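Local coordinates for protein BIFUNCTIONAL PROTEIN Proline utilization A (PutA) (Corynebacterium freiburgense, PDB 5UX5) that catalyses the two-step oxidation of proline to glutamate, joining an FAD-dependent proline dehydrogenase and an NAD-dependent aldehyde dehydrogenase in one chain, at residues 308-312 against 962-966; 465-469 against 881-885; 981-987 against 1000-1004; 1016-1020 against 1040-1045. All coordinates share one frame; numbering follows the deposited sequence.

Overall arrangement
The four contacts form two pairs. Interactions 1 and 2, whose centres are about 12 Å apart, lie near the middle of the chain, where the proline dehydrogenase barrel meets the rest of the enzyme. They are joined directly, since Arg884 NH2 of interaction 2 lies 2.7 Å from Leu312 O of interaction 1, a probable hydrogen bond. The side chain of Arg963 in interaction 1 is about 11 Å from the bound FAD. Interactions 3 and 4 are a peripheral pair with centres about 10 Å apart, bridged by a probable hydrogen bond from Gly1020 N to Gln986 OE1 at 2.8 Å. Strand 965-980 begins at interaction 1 and leads out to interaction 3, whose centre is about 47 Å from that of interaction 1.

Interaction 1: 308-312 against 962-966; sequences VDAEL and LRCES
The carboxylate of Glu311 accepts hydrogen bonds from two successive backbone amides, Arg963 N and Cys964 N. Cys964 N reaches OE2 of Glu311 at 2.9 Å with an N-H...O angle of 151°, while Arg963 N gives the straighter bond, to Glu311 OE1 at 163°. Both donors come on the syn sides of their oxygens, yet each sits some 30° out of the carboxylate plane, so the group is tilted against the two amides. Its side chain gets there fully stretched, with CG anti to the backbone N and the chain extended beyond it, which carries the acid straight off the last turn of helix 303-313. The guanidinium of Arg963, folded back by a bend about CG-CD (chi3), places one face over Glu311 OE1. At 3.5 Å from OE1 to NH1 of Arg963 this salt bridge is one of charge alone, because no N-H points at the oxygen.

Apolar packing flanks the acid. Leu962 CD2 lies 3.8 Å from Glu311 CG, the two side chains sliding past each other in opposite directions. Beyond them Cys964 turns its sulfur into the helix surface, with SG 3.7 Å from Leu312 CD2, and its CB is 3.6 Å from Val308 CG2. Glu965 crosses Leu312 nearly at right angles, while its carboxylate pairs with Arg875 and Asn967.

Helix 303-313 of the proline dehydrogenase barrel is thereby tied to the turn leading into strand 965-980. Since the amides of that turn meet an anion, the attraction is probably electrostatic as well as directional, and the nearby guanidinium would probably stabilise the ionised form of Glu311.

Interaction 2: 465-469 against 881-885; sequences ETFNA and IVQRQ
Two irregular loops meet here through Asn468 and Val882: the connection between helices 438-450 and 477-484, and the compact turn 881-885 that lies between strands 870-873 and 890-891 of the aldehyde dehydrogenase part. The second loop is an alpha turn, closed by the backbone bond from Gln885 N to Ile881 O at 2.8 Å, with a further bond from Ile881 N to Gln885 OE1 in the same turn. Within it Gln883 adopts a positive phi (69°), and the Val882 carbonyl is left pointing at the facing loop, although a weak bond from Arg884 N also reaches it.

That carbonyl receives the direct hydrogen bond of the contact. Asn468 ND2 donates to Val882 O at 3.0 Å, with an N-H...O angle of 158°; the acceptor lies close to the amide plane of Asn468, whereas the donor is tilted from the plane of the carbonyl. The same ND2 also bonds Asp562 of helix 550-574, so the amide nitrogen ties three chain segments together. The Ile881 CG2 methyl lies beside the amide, 3.4 Å from Asn468 ND2, a van der Waals contact.

On one flank Gln883 reaches Phe467. The Gln883 chain runs extended toward the ring, and its amide plane is turned 46° from that ring. Arg569 links the pair from outside, as a cation-pi partner of Phe467 and a hydrogen-bond donor to Gln883 OE1. Arg884 directs its guanidinium instead to Leu312 O. The nearest approach of Gln883 to the ring is oblique, NE2 lying 3.7 Å from Phe467 CD2.

Interaction 3: 981-987 against 1000-1004; sequences GDDEEQF and ELRKL
Phe987 and Lys1003 make the closer-packed part of this contact. The lysine chain runs obliquely across the phenyl ring, and its CE sits over one face, 4.1 Å from the Phe987 ring centroid and 20° off the normal, a CH-pi contact. Lys1003 NZ follows at 4.5 Å from the same centroid, an off-centre cation-pi interaction. Leu1001 approaches the ring obliquely, CD1 being 4.3 Å from Phe987 CZ.

Toward solvent the contact loosens. The bend at the end of the lysine chain (chi4 -67°) turns the ammonium toward Asp982 while keeping it near the ring, and it meets Asp982 OD1 at 3.3 Å in a salt bridge whose hydrogen bond is weak. Gly981 O is also near, 3.6 Å from Lys1003 NZ, so the cation would probably ease the repulsion between these two neighbouring acceptors. Asp983, one residue on, is the N-cap of the helix, its OD1 accepting from Gln986 N.

This is a beta-alpha-beta unit: strand 965-980, helix 984-997 and strand 1000-1003, the two strands parallel. Phe987 rests on Val979 of the first strand and on Ile1019, while Leu1001 packs on Leu990 and Ala994 of the helix.

Interaction 4: 1016-1020 against 1040-1045; sequences IRAIG and IDGPVL
Ile1040 O is gripped by two donors of the neighbouring segment, the amide Ala1018 N at 2.9 Å and the guanidinium nitrogen Arg1017 NH1 at 3.1 Å. The amide comes in only slightly tilted from the carbonyl plane, whereas NH1 stands well above it, so the two donors approach from different directions. With the bond from Ile1040 N to Ile1016 O, the amide bond brackets Arg1017 in a parallel beta bridge with Ile1040, continuing the sheet from strand 1015-1018 to strand 1038-1040.

Where the second strand gives way to a loop, Arg1017 takes over. A turn at chi2 (66°) swings its guanidinium alongside the strand end, and NH1 donates an almost straight bond (176°) to Gly1042 O at 2.8 Å, in the guanidinium plane. NH2 reaches Pro1043 O at 3.1 Å, also in that plane although above the plane of the carbonyl, and pairs with Glu1051 besides. Aliphatic branches cover the flat group: Ile1040 CG2 lies over one face, 3.8 Å from Arg1017 CZ, and Val1044 CG2 over the other.

The remaining packing is apolar and lighter. Ala1018 CB touches the backbone of Asp1041 at CA (3.7 Å), and Ile1019 CG2 meets Val1044 CG2 at 4.2 Å.

Strand 965-980 pairs in parallel with 1000-1003 and 1015-1018, as does 1015-1018 with 1038-1040, consistent with a Rossmann-type fold. Arg1017 fastens three carbonyls, those of Ile1040 at the strand end and of Gly1042 and Pro1043 in the loop, and the carboxylate of Glu1051, which also accepts from Leu1045 N, would probably balance its buried charge.

Interaction 1: 308-312 against 962-966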
loop_
_atom_site.group_PDB
_atom_site.type_symbol
_atom_site.label_atom_id
_atom_site.label_comp_id
_atom_site.label_asym_id
_atom_site.label_seq_id
_atom_site.Cartn_x
_atom_site.Cartn_y
_atom_site.Cartn_z
ATOM N N VAL A 308 9.414 -4.404 -6.940
ATOM C CA VAL A 308 8.422 -4.514 -5.865
ATOM C C VAL A 308 7.303 -3.495 -6.062
ATOM O O VAL A 308 6.121 -3.824 -5.949
ATOM C CB VAL A 308 9.078 -4.370 -4.476
ATOM C CG1 VAL A 308 8.008 -4.062 -3.450
ATOM C CG2 VAL A 308 9.880 -5.635 -4.070
ATOM N N ASP A 309 7.661 -2.228 -6.295
ATOM C CA ASP A 309 6.658 -1.178 -6.498
ATOM C C ASP A 309 5.670 -1.567 -7.602
ATOM O O ASP A 309 4.462 -1.309 -7.496
ATOM C CB ASP A 309 7.355 0.152 -6.829
ATOM C CG ASP A 309 6.406 1.336 -6.800
ATOM O OD1 ASP A 309 5.543 1.354 -5.919
ATOM O OD2 ASP A 309 6.502 2.258 -7.636
ATOM N N ALA A 310 6.184 -2.159 -8.686
ATOM C CA ALA A 310 5.346 -2.607 -9.792
ATOM C C ALA A 310 4.459 -3.783 -9.388
ATOM O O ALA A 310 3.235 -3.744 -9.584
ATOM C CB ALA A 310 6.217 -2.978 -10.996
ATOM N N GLU A 311 5.052 -4.844 -8.828
ATOM C CA GLU A 311 4.247 -6.032 -8.550
ATOM C C GLU A 311 3.121 -5.723 -7.553
ATOM O O GLU A 311 2.002 -6.223 -7.705
ATOM C CB GLU A 311 5.128 -7.183 -8.039
ATOM C CG GLU A 311 4.317 -8.477 -7.764
ATOM C CD GLU A 311 5.157 -9.607 -7.209
ATOM O OE1 GLU A 311 4.894 -10.780 -7.564
ATOM O OE2 GLU A 311 6.080 -9.325 -6.411
ATOM N N LEU A 312 3.372 -4.844 -6.577
ATOM C CA LEU A 312 2.337 -4.480 -5.614
ATOM C C LEU A 312 1.147 -3.799 -6.280
ATOM O O LEU A 312 0.000 -4.009 -5.871
ATOM C CB LEU A 312 2.906 -3.555 -4.534
ATOM C CG LEU A 312 3.782 -4.210 -3.452
ATOM C CD1 LEU A 312 4.352 -3.195 -2.485
ATOM C CD2 LEU A 312 3.050 -5.359 -2.697
ATOM N N LEU A 962 2.101 -13.324 -5.181
ATOM C CA LEU A 962 3.107 -12.295 -5.437
ATOM C C LEU A 962 4.477 -12.734 -4.951
ATOM O O LEU A 962 4.591 -13.423 -3.942
ATOM C CB LEU A 962 2.761 -10.999 -4.704
ATOM C CG LEU A 962 1.398 -10.381 -4.951
ATOM C CD1 LEU A 962 1.263 -9.066 -4.210
ATOM C CD2 LEU A 962 1.251 -10.166 -6.382
ATOM N N ARG A 963 5.540 -12.300 -5.649
ATOM C CA ARG A 963 6.893 -12.569 -5.156
ATOM C C ARG A 963 7.190 -11.792 -3.868
ATOM O O ARG A 963 7.620 -12.375 -2.871
ATOM C CB ARG A 963 7.923 -12.256 -6.244
ATOM C CG ARG A 963 8.317 -13.456 -7.131
ATOM C CD ARG A 963 8.837 -13.058 -8.547
ATOM N NE ARG A 963 7.750 -12.570 -9.410
ATOM C CZ ARG A 963 7.611 -11.314 -9.848
ATOM N NH1 ARG A 963 6.569 -10.991 -10.620
ATOM N NH2 ARG A 963 8.504 -10.372 -9.514
ATOM N N CYS A 964 6.900 -10.491 -3.839
ATOM C CA CYS A 964 7.416 -9.650 -2.762
ATOM C C CYS A 964 6.564 -9.681 -1.494
ATOM O O CYS A 964 6.980 -9.138 -0.464
ATOM C CB CYS A 964 7.511 -8.203 -3.241
ATOM S SG CYS A 964 5.879 -7.528 -3.592
ATOM N N GLU A 965 5.383 -10.280 -1.535
ATOM C CA GLU A 965 4.487 -10.232 -0.391
ATOM C C GLU A 965 3.711 -11.540 -0.307
ATOM O O GLU A 965 2.972 -11.889 -1.226
ATOM C CB GLU A 965 3.548 -9.044 -0.515
ATOM C CG GLU A 965 2.615 -8.851 0.630
ATOM C CD GLU A 965 1.822 -7.588 0.485
ATOM O OE1 GLU A 965 0.792 -7.584 -0.243
ATOM O OE2 GLU A 965 2.257 -6.569 1.081
ATOM N N SER A 966 3.879 -12.254 0.798
ATOM C CA SER A 966 3.085 -13.440 1.092
ATOM C C SER A 966 1.710 -13.025 1.596
ATOM O O SER A 966 1.602 -12.277 2.567
ATOM C CB SER A 966 3.791 -14.300 2.133
ATOM O OG SER A 966 2.928 -15.330 2.546
#

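Interaction 2: 465-469 against 881-885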
loop_
_atom_site.group_PDB
_atom_site.type_symbol
_atom_site.label_atom_id
_atom_site.label_comp_id
_atom_site.label_asym_id
_atom_site.label_seq_id
_atom_site.Cartn_x
_atom_site.Cartn_y
_atom_site.Cartn_z
ATOM N N GLU A 465 -1.830 -7.436 -17.657
ATOM C CA GLU A 465 -3.089 -8.057 -17.248
ATOM C C GLU A 465 -2.920 -8.650 -15.859
ATOM O O GLU A 465 -1.997 -9.431 -15.609
ATOM C CB GLU A 465 -3.534 -9.119 -18.255
ATOM C CG GLU A 465 -4.939 -8.879 -18.845
ATOM C CD GLU A 465 -4.935 -7.969 -20.078
ATOM O OE1 GLU A 465 -5.865 -8.102 -20.911
ATOM O OE2 GLU A 465 -4.011 -7.132 -20.224
ATOM N N THR A 466 -3.766 -8.212 -14.937
ATOM C CA THR A 466 -3.751 -8.669 -13.558
ATOM C C THR A 466 -5.190 -8.924 -13.163
ATOM O O THR A 466 -6.111 -8.413 -13.799
ATOM C CB THR A 466 -3.174 -7.613 -12.603
ATOM O OG1 THR A 466 -3.954 -6.414 -12.714
ATOM C CG2 THR A 466 -1.750 -7.279 -12.942
ATOM N N PHE A 467 -5.398 -9.697 -12.098
ATOM C CA PHE A 467 -6.768 -9.827 -11.610
ATOM C C PHE A 467 -7.242 -8.558 -10.888
ATOM O O PHE A 467 -8.320 -8.029 -11.189
ATOM C CB PHE A 467 -6.930 -11.014 -10.679
ATOM C CG PHE A 467 -8.267 -11.024 -10.035
ATOM C CD1 PHE A 467 -9.373 -11.470 -10.744
ATOM C CD2 PHE A 467 -8.449 -10.488 -8.771
ATOM C CE1 PHE A 467 -10.617 -11.440 -10.190
ATOM C CE2 PHE A 467 -9.701 -10.449 -8.204
ATOM C CZ PHE A 467 -10.789 -10.929 -8.917
ATOM N N ASN A 468 -6.499 -8.101 -9.875
ATOM C CA ASN A 468 -6.858 -6.857 -9.196
ATOM C C ASN A 468 -6.702 -5.671 -10.128
ATOM O O ASN A 468 -5.717 -5.579 -10.864
ATOM C CB ASN A 468 -6.007 -6.654 -7.957
ATOM C CG ASN A 468 -6.288 -7.679 -6.909
ATOM O OD1 ASN A 468 -5.570 -8.684 -6.778
ATOM N ND2 ASN A 468 -7.387 -7.470 -6.177
ATOM N N ALA A 469 -7.701 -4.790 -10.133
ATOM C CA ALA A 469 -7.624 -3.555 -10.913
ATOM C C ALA A 469 -6.456 -2.686 -10.450
ATOM O O ALA A 469 -6.229 -2.521 -9.244
ATOM C CB ALA A 469 -8.935 -2.778 -10.776
ATOM N N ILE A 881 -6.468 -5.338 0.061
ATOM C CA ILE A 881 -6.803 -5.493 -1.343
ATOM C C ILE A 881 -7.568 -6.798 -1.524
ATOM O O ILE A 881 -7.141 -7.857 -1.043
ATOM C CB ILE A 881 -5.545 -5.409 -2.219
ATOM C CG1 ILE A 881 -5.113 -3.923 -2.313
ATOM C CG2 ILE A 881 -5.845 -5.941 -3.580
ATOM C CD1 ILE A 881 -3.684 -3.700 -2.581
ATOM N N VAL A 882 -8.695 -6.712 -2.233
ATOM C CA VAL A 882 -9.592 -7.823 -2.510
ATOM C C VAL A 882 -8.794 -9.068 -2.853
ATOM O O VAL A 882 -7.818 -9.011 -3.601
ATOM C CB VAL A 882 -10.550 -7.487 -3.660
ATOM C CG1 VAL A 882 -11.263 -8.743 -4.103
ATOM C CG2 VAL A 882 -11.537 -6.439 -3.236
ATOM N N GLN A 883 -9.155 -10.175 -2.225
ATOM C CA GLN A 883 -8.560 -11.487 -2.430
ATOM C C GLN A 883 -7.129 -11.602 -1.919
ATOM O O GLN A 883 -6.737 -12.672 -1.449
ATOM C CB GLN A 883 -8.642 -11.885 -3.893
ATOM C CG GLN A 883 -8.273 -13.311 -4.068
ATOM C CD GLN A 883 -8.014 -13.657 -5.511
ATOM O OE1 GLN A 883 -8.513 -14.670 -6.007
ATOM N NE2 GLN A 883 -7.236 -12.814 -6.200
ATOM N N ARG A 884 -6.332 -10.528 -2.008
ATOM C CA ARG A 884 -5.009 -10.539 -1.383
ATOM C C ARG A 884 -5.133 -10.593 0.128
ATOM O O ARG A 884 -4.482 -11.407 0.784
ATOM C CB ARG A 884 -4.208 -9.307 -1.782
ATOM C CG ARG A 884 -3.558 -9.326 -3.133
ATOM C CD ARG A 884 -2.544 -8.202 -3.210
ATOM N NE ARG A 884 -2.255 -7.774 -4.572
ATOM C CZ ARG A 884 -1.551 -6.680 -4.858
ATOM N NH1 ARG A 884 -1.086 -5.928 -3.884
ATOM N NH2 ARG A 884 -1.325 -6.332 -6.111
ATOM N N GLN A 885 -5.899 -9.662 0.699
ATOM C CA GLN A 885 -6.174 -9.593 2.138
ATOM C C GLN A 885 -7.684 -9.473 2.278
ATOM O O GLN A 885 -8.230 -8.361 2.324
ATOM C CB GLN A 885 -5.457 -8.417 2.804
ATOM C CG GLN A 885 -3.949 -8.410 2.592
ATOM C CD GLN A 885 -3.550 -7.530 1.420
ATOM O OE1 GLN A 885 -4.307 -6.627 1.031
ATOM N NE2 GLN A 885 -2.379 -7.808 0.825
#

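Interaction 3: 981-987 against 1000-1004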
loop_
_atom_site.group_PDB
_atom_site.type_symbol
_atom_site.label_atom_id
_atom_site.label_comp_id
_atom_site.label_asym_id
_atom_site.label_seq_id
_atom_site.Cartn_x
_atom_site.Cartn_y
_atom_site.Cartn_z
ATOM N N GLY A 981 -30.843 -26.309 22.408
ATOM C CA GLY A 981 -31.771 -27.334 21.978
ATOM C C GLY A 981 -31.285 -28.707 22.375
ATOM O O GLY A 981 -30.148 -28.897 22.810
ATOM N N ASP A 982 -32.168 -29.688 22.198
ATOM C CA ASP A 982 -31.857 -31.068 22.572
ATOM C C ASP A 982 -32.131 -31.987 21.398
ATOM O O ASP A 982 -33.273 -32.100 20.936
ATOM C CB ASP A 982 -32.635 -31.515 23.815
ATOM C CG ASP A 982 -32.202 -30.757 25.078
ATOM O OD1 ASP A 982 -30.976 -30.583 25.322
ATOM O OD2 ASP A 982 -33.101 -30.313 25.822
ATOM N N ASP A 983 -31.071 -32.623 20.909
ATOM C CA ASP A 983 -31.152 -33.598 19.836
ATOM C C ASP A 983 -29.832 -34.339 19.785
ATOM O O ASP A 983 -28.830 -33.782 19.326
ATOM C CB ASP A 983 -31.465 -32.926 18.508
ATOM C CG ASP A 983 -31.660 -33.919 17.394
ATOM O OD1 ASP A 983 -30.752 -34.739 17.138
ATOM O OD2 ASP A 983 -32.733 -33.890 16.775
ATOM N N GLU A 984 -29.817 -35.584 20.269
ATOM C CA GLU A 984 -28.546 -36.273 20.462
ATOM C C GLU A 984 -27.795 -36.454 19.147
ATOM O O GLU A 984 -26.576 -36.242 19.080
ATOM C CB GLU A 984 -28.764 -37.618 21.136
ATOM C CG GLU A 984 -27.509 -38.143 21.800
ATOM C CD GLU A 984 -27.516 -39.664 21.972
ATOM O OE1 GLU A 984 -28.626 -40.266 22.044
ATOM O OE2 GLU A 984 -26.399 -40.247 22.024
ATOM N N GLU A 985 -28.504 -36.814 18.081
ATOM C CA GLU A 985 -27.803 -37.069 16.834
ATOM C C GLU A 985 -27.129 -35.799 16.331
ATOM O O GLU A 985 -25.943 -35.817 16.001
ATOM C CB GLU A 985 -28.752 -37.654 15.791
ATOM C CG GLU A 985 -28.142 -37.636 14.424
ATOM C CD GLU A 985 -28.860 -38.515 13.417
ATOM O OE1 GLU A 985 -30.084 -38.352 13.206
ATOM O OE2 GLU A 985 -28.173 -39.366 12.820
ATOM N N GLN A 986 -27.864 -34.677 16.293
ATOM C CA GLN A 986 -27.271 -33.423 15.826
ATOM C C GLN A 986 -26.172 -32.956 16.771
ATOM O O GLN A 986 -25.123 -32.478 16.324
ATOM C CB GLN A 986 -28.338 -32.337 15.670
ATOM C CG GLN A 986 -29.391 -32.662 14.625
ATOM C CD GLN A 986 -30.588 -31.720 14.648
ATOM O OE1 GLN A 986 -30.526 -30.625 15.200
ATOM N NE2 GLN A 986 -31.689 -32.150 14.049
ATOM N N PHE A 987 -26.377 -33.111 18.082
ATOM C CA PHE A 987 -25.293 -32.806 19.004
ATOM C C PHE A 987 -24.042 -33.641 18.725
ATOM O O PHE A 987 -22.926 -33.174 18.955
ATOM C CB PHE A 987 -25.740 -32.988 20.449
ATOM C CG PHE A 987 -24.862 -32.272 21.423
ATOM C CD1 PHE A 987 -25.042 -30.912 21.666
ATOM C CD2 PHE A 987 -23.825 -32.928 22.062
ATOM C CE1 PHE A 987 -24.215 -30.220 22.549
ATOM C CE2 PHE A 987 -22.985 -32.241 22.955
ATOM C CZ PHE A 987 -23.184 -30.885 23.195
ATOM N N GLU A 1000 -14.684 -26.017 21.997
ATOM C CA GLU A 1000 -15.413 -26.466 23.170
ATOM C C GLU A 1000 -16.885 -26.207 22.919
ATOM O O GLU A 1000 -17.246 -25.123 22.459
ATOM C CB GLU A 1000 -14.937 -25.726 24.413
ATOM C CG GLU A 1000 -15.619 -26.117 25.698
ATOM C CD GLU A 1000 -15.400 -25.120 26.840
ATOM O OE1 GLU A 1000 -15.667 -25.504 27.997
ATOM O OE2 GLU A 1000 -14.971 -23.967 26.597
ATOM N N LEU A 1001 -17.714 -27.229 23.125
ATOM C CA LEU A 1001 -19.164 -27.087 23.077
ATOM C C LEU A 1001 -19.681 -26.799 24.485
ATOM O O LEU A 1001 -19.259 -27.451 25.445
ATOM C CB LEU A 1001 -19.802 -28.350 22.525
ATOM C CG LEU A 1001 -19.286 -28.699 21.153
ATOM C CD1 LEU A 1001 -19.865 -30.002 20.671
ATOM C CD2 LEU A 1001 -19.694 -27.617 20.245
ATOM N N ARG A 1002 -20.546 -25.793 24.616
ATOM C CA ARG A 1002 -21.217 -25.478 25.876
ATOM C C ARG A 1002 -22.717 -25.471 25.640
ATOM O O ARG A 1002 -23.201 -24.716 24.786
ATOM C CB ARG A 1002 -20.779 -24.127 26.451
ATOM C CG ARG A 1002 -19.419 -24.109 27.046
ATOM C CD ARG A 1002 -19.151 -22.766 27.695
ATOM N NE ARG A 1002 -17.720 -22.517 27.854
ATOM C CZ ARG A 1002 -17.188 -21.306 27.972
ATOM N NH1 ARG A 1002 -17.981 -20.244 27.951
ATOM N NH2 ARG A 1002 -15.873 -21.151 28.102
ATOM N N LYS A 1003 -23.441 -26.336 26.366
ATOM C CA LYS A 1003 -24.898 -26.343 26.311
ATOM C C LYS A 1003 -25.435 -25.105 27.011
ATOM O O LYS A 1003 -24.853 -24.628 27.983
ATOM C CB LYS A 1003 -25.470 -27.615 26.942
ATOM C CG LYS A 1003 -25.927 -28.653 25.895
ATOM C CD LYS A 1003 -26.268 -29.993 26.527
ATOM C CE LYS A 1003 -26.526 -31.071 25.476
ATOM N NZ LYS A 1003 -27.757 -30.815 24.663
ATOM N N LEU A 1004 -26.497 -24.532 26.454
ATOM C CA LEU A 1004 -26.998 -23.232 26.876
ATOM C C LEU A 1004 -28.503 -23.312 27.053
ATOM O O LEU A 1004 -29.204 -23.828 26.176
ATOM C CB LEU A 1004 -26.654 -22.155 25.853
ATOM C CG LEU A 1004 -27.026 -20.706 26.168
ATOM C CD1 LEU A 1004 -25.996 -20.018 27.065
ATOM C CD2 LEU A 1004 -27.185 -19.979 24.870
#

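Interaction 4: 1016-1020 against 1040-1045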
loop_
_atom_site.group_PDB
_atom_site.type_symbol
_atom_site.label_atom_id
_atom_site.label_comp_id
_atom_site.label_asym_id
_atom_site.label_seq_id
_atom_site.Cartn_x
_atom_site.Cartn_y
_atom_site.Cartn_z
ATOM N N ILE A 1016 -23.907 -19.126 18.719
ATOM C CA ILE A 1016 -24.846 -20.036 19.366
ATOM C C ILE A 1016 -25.461 -20.899 18.282
ATOM O O ILE A 1016 -26.109 -20.370 17.368
ATOM C CB ILE A 1016 -25.923 -19.282 20.154
ATOM C CG1 ILE A 1016 -25.283 -18.412 21.221
ATOM C CG2 ILE A 1016 -26.819 -20.210 20.814
ATOM C CD1 ILE A 1016 -26.097 -17.178 21.523
ATOM N N ARG A 1017 -25.206 -22.216 18.345
ATOM C CA ARG A 1017 -25.739 -23.160 17.363
ATOM C C ARG A 1017 -27.064 -23.733 17.855
ATOM O O ARG A 1017 -27.163 -24.202 18.995
ATOM C CB ARG A 1017 -24.753 -24.296 17.092
ATOM C CG ARG A 1017 -25.075 -25.128 15.854
ATOM C CD ARG A 1017 -24.923 -24.290 14.600
ATOM N NE ARG A 1017 -25.072 -25.051 13.353
ATOM C CZ ARG A 1017 -26.204 -25.173 12.663
ATOM N NH1 ARG A 1017 -27.327 -24.604 13.077
ATOM N NH2 ARG A 1017 -26.212 -25.877 11.541
ATOM N N ALA A 1018 -28.076 -23.700 16.988
ATOM C CA ALA A 1018 -29.398 -24.228 17.293
ATOM C C ALA A 1018 -29.493 -25.666 16.807
ATOM O O ALA A 1018 -29.195 -25.959 15.639
ATOM C CB ALA A 1018 -30.491 -23.402 16.629
ATOM N N ILE A 1019 -29.892 -26.566 17.704
ATOM C CA ILE A 1019 -30.147 -27.945 17.320
ATOM C C ILE A 1019 -31.558 -28.329 17.742
ATOM O O ILE A 1019 -32.082 -27.842 18.750
ATOM C CB ILE A 1019 -29.094 -28.909 17.920
ATOM C CG1 ILE A 1019 -29.224 -29.028 19.444
ATOM C CG2 ILE A 1019 -27.689 -28.474 17.536
ATOM C CD1 ILE A 1019 -28.387 -30.135 20.004
ATOM N N GLY A 1020 -32.173 -29.222 16.971
ATOM C CA GLY A 1020 -33.479 -29.744 17.323
ATOM C C GLY A 1020 -34.602 -29.078 16.548
ATOM O O GLY A 1020 -34.392 -28.226 15.677
ATOM N N ILE A 1040 -27.016 -19.228 15.233
ATOM C CA ILE A 1040 -26.960 -19.979 13.979
ATOM C C ILE A 1040 -28.114 -20.983 14.004
ATOM O O ILE A 1040 -28.053 -22.017 14.682
ATOM C CB ILE A 1040 -25.602 -20.663 13.819
ATOM C CG1 ILE A 1040 -24.488 -19.603 13.940
ATOM C CG2 ILE A 1040 -25.541 -21.457 12.543
ATOM C CD1 ILE A 1040 -23.093 -20.157 14.275
ATOM N N ASP A 1041 -29.194 -20.669 13.290
ATOM C CA ASP A 1041 -30.442 -21.386 13.516
ATOM C C ASP A 1041 -30.929 -22.156 12.291
ATOM O O ASP A 1041 -32.094 -22.589 12.265
ATOM C CB ASP A 1041 -31.540 -20.435 14.024
ATOM C CG ASP A 1041 -31.864 -19.300 13.052
ATOM O OD1 ASP A 1041 -31.493 -19.351 11.847
ATOM O OD2 ASP A 1041 -32.566 -18.370 13.501
ATOM N N GLY A 1042 -30.094 -22.331 11.280
ATOM C CA GLY A 1042 -30.438 -23.201 10.178
ATOM C C GLY A 1042 -30.271 -24.657 10.548
ATOM O O GLY A 1042 -29.705 -25.015 11.603
ATOM N N PRO A 1043 -30.728 -25.538 9.650
ATOM C CA PRO A 1043 -30.549 -26.984 9.876
ATOM C C PRO A 1043 -29.078 -27.351 9.962
ATOM O O PRO A 1043 -28.217 -26.737 9.330
ATOM C CB PRO A 1043 -31.205 -27.639 8.654
ATOM C CG PRO A 1043 -31.491 -26.526 7.675
ATOM C CD PRO A 1043 -31.017 -25.216 8.250
ATOM N N VAL A 1044 -28.793 -28.359 10.774
ATOM C CA VAL A 1044 -27.441 -28.888 10.878
ATOM C C VAL A 1044 -27.119 -29.657 9.609
ATOM O O VAL A 1044 -27.815 -30.617 9.256
ATOM C CB VAL A 1044 -27.297 -29.776 12.119
ATOM C CG1 VAL A 1044 -25.892 -30.270 12.231
ATOM C CG2 VAL A 1044 -27.661 -28.980 13.355
ATOM N N LEU A 1045 -26.056 -29.252 8.920
ATOM C CA LEU A 1045 -25.713 -29.853 7.637
ATOM C C LEU A 1045 -24.694 -30.964 7.804
ATOM O O LEU A 1045 -23.734 -30.850 8.576
ATOM C CB LEU A 1045 -25.160 -28.831 6.657
ATOM C CG LEU A 1045 -26.113 -27.693 6.376
ATOM C CD1 LEU A 1045 -25.553 -26.819 5.251
ATOM C CD2 LEU A 1045 -27.490 -28.203 6.069
#